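Local coordinates for protein Bot.2110.4 (Unidentified, PDB 5VMR) that is a three-helix miniprotein with one internal disulfide, probably a computationally designed binder of botulinum neurotoxin, at residues K10-L13 / E14-D17. Residues are numbered along the deposited sequence; the frame is centred on the assembly and turned at random.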
loop_
_atom_site.group_PDB
_atom_site.type_symbol
_atom_site.label_atom_id
_atom_site.label_comp_id
_atom_site.label_asym_id
_atom_site.label_seq_id
_atom_site.Cartn_x
_atom_site.Cartn_y
_atom_site.Cartn_z
ATOM N N LYS C 10 -24.042 27.339 2.832
ATOM C CA LYS C 10 -22.951 27.437 3.795
ATOM C C LYS C 10 -21.613 27.202 3.115
ATOM O O LYS C 10 -20.595 27.769 3.522
ATOM C CB LYS C 10 -23.120 26.458 4.961
ATOM C CG LYS C 10 -22.159 26.802 6.089
ATOM C CD LYS C 10 -22.640 26.332 7.440
ATOM C CE LYS C 10 -21.914 27.083 8.548
ATOM N NZ LYS C 10 -20.569 27.542 8.109
ATOM N N PHE C 11 -21.614 26.373 2.077
ATOM C CA PHE C 11 -20.399 26.197 1.291
ATOM C C PHE C 11 -19.978 27.536 0.706
ATOM O O PHE C 11 -18.821 27.974 0.855
ATOM C CB PHE C 11 -20.594 25.201 0.157
ATOM C CG PHE C 11 -19.413 25.120 -0.757
ATOM C CD1 PHE C 11 -18.263 24.442 -0.362
ATOM C CD2 PHE C 11 -19.421 25.769 -1.989
ATOM C CE1 PHE C 11 -17.150 24.374 -1.197
ATOM C CE2 PHE C 11 -18.310 25.716 -2.832
ATOM C CZ PHE C 11 -17.169 25.013 -2.435
ATOM N N PHE C 12 -20.930 28.209 0.070
ATOM C CA PHE C 12 -20.598 29.491 -0.532
ATOM C C PHE C 12 -20.115 30.446 0.546
ATOM O O PHE C 12 -19.119 31.099 0.340
ATOM C CB PHE C 12 -21.773 30.063 -1.325
ATOM C CG PHE C 12 -22.023 29.334 -2.612
ATOM C CD1 PHE C 12 -20.953 28.906 -3.385
ATOM C CD2 PHE C 12 -23.309 29.080 -3.057
ATOM C CE1 PHE C 12 -21.159 28.218 -4.572
ATOM C CE2 PHE C 12 -23.523 28.400 -4.252
ATOM C CZ PHE C 12 -22.446 27.971 -5.008
ATOM N N LEU C 13 -20.730 30.458 1.725
ATOM C CA LEU C 13 -20.190 31.272 2.826
ATOM C C LEU C 13 -18.778 30.840 3.234
ATOM O O LEU C 13 -17.921 31.659 3.553
ATOM C CB LEU C 13 -21.111 31.197 4.048
ATOM C CG LEU C 13 -22.510 31.786 3.868
ATOM C CD1 LEU C 13 -23.339 31.562 5.113
ATOM C CD2 LEU C 13 -22.401 33.265 3.569
ATOM N N GLU C 14 -18.556 29.532 3.242
ATOM C CA GLU C 14 -17.270 28.965 3.637
ATOM C C GLU C 14 -16.121 29.399 2.699
ATOM O O GLU C 14 -14.978 29.530 3.130
ATOM C CB GLU C 14 -17.397 27.430 3.706
ATOM C CG GLU C 14 -16.167 26.700 4.210
ATOM C CD GLU C 14 -15.977 26.760 5.720
ATOM O OE1 GLU C 14 -16.945 26.536 6.483
ATOM O OE2 GLU C 14 -14.835 27.036 6.144
ATOM N N ILE C 15 -16.421 29.627 1.425
ATOM C CA ILE C 15 -15.390 30.008 0.455
ATOM C C ILE C 15 -15.318 31.527 0.158
ATOM O O ILE C 15 -14.592 31.941 -0.743
ATOM C CB ILE C 15 -15.581 29.254 -0.895
ATOM C CG1 ILE C 15 -16.818 29.755 -1.641
ATOM C CG2 ILE C 15 -15.711 27.735 -0.672
ATOM C CD1 ILE C 15 -16.910 29.257 -3.070
ATOM N N GLY C 16 -16.033 32.359 0.917
ATOM C CA GLY C 16 -16.126 33.779 0.575
ATOM C C GLY C 16 -17.245 33.882 -0.441
ATOM O O GLY C 16 -18.130 33.076 -0.400
ATOM N N ASP C 17 -17.240 34.841 -1.350
ATOM C CA ASP C 17 -18.334 34.899 -2.332
ATOM C C ASP C 17 -19.691 34.940 -1.611
ATOM O O ASP C 17 -20.490 33.994 -1.671
ATOM C CB ASP C 17 -18.272 33.705 -3.303
ATOM C CG ASP C 17 -19.217 33.857 -4.493
ATOM O OD1 ASP C 17 -20.134 34.703 -4.442
ATOM O OD2 ASP C 17 -19.045 33.119 -5.485
#
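Ile-15 lies over the Phe-11 ring where helix 3-14 ends and the chain turns, through a short loop, into helix 18-28, making the first bend of a three-helix miniprotein. Over the Phe-11 face the contact is a CH-pi interaction: CG2 of Ile-15 sits 3.8 Å from the Phe-11 ring centroid, displaced from the ring centre toward its margin, with CZ of Phe-11 its nearest ring atom. Phe-11 has CG anti to the backbone N (chi1 173°), which swings the ring along the helix toward Ile-15. CD1 of Ile-15 reaches CE2 of Phe-11 at 3.8 Å and also lies at the edge of the Phe-12 ring, 4.1 Å from its CD1. Phe-12 also rests on Ala-20 and Ala-21 of helix 18-28, and both phenylalanine rings meet aromatic side chains of the partner protein.

Backbone bonds carry the last helical turn. Glu-14 N donates to Lys-10 O at 2.7 Å, and Ile-15 N to Phe-11 O at 3.0 Å. Beyond them Gly-16 N makes only a weak bond to Leu-13 O; the chain already leaves helical geometry at Ile-15, and Gly-16 follows with a positive phi (85°).

Among the charged groups, Lys-10 NZ and Glu-14 OE1 stay 4.1 Å apart, too far for a salt bridge, though the opposite charges probably still attract; OE2 of Glu-14 forms salt bridges to basic side chains of the partner protein and OE1 hydrogen-bonds to a polar side chain there. Asp-17 opens the next helix as its N-cap, OD1 accepting the backbone N-H of Ala-20.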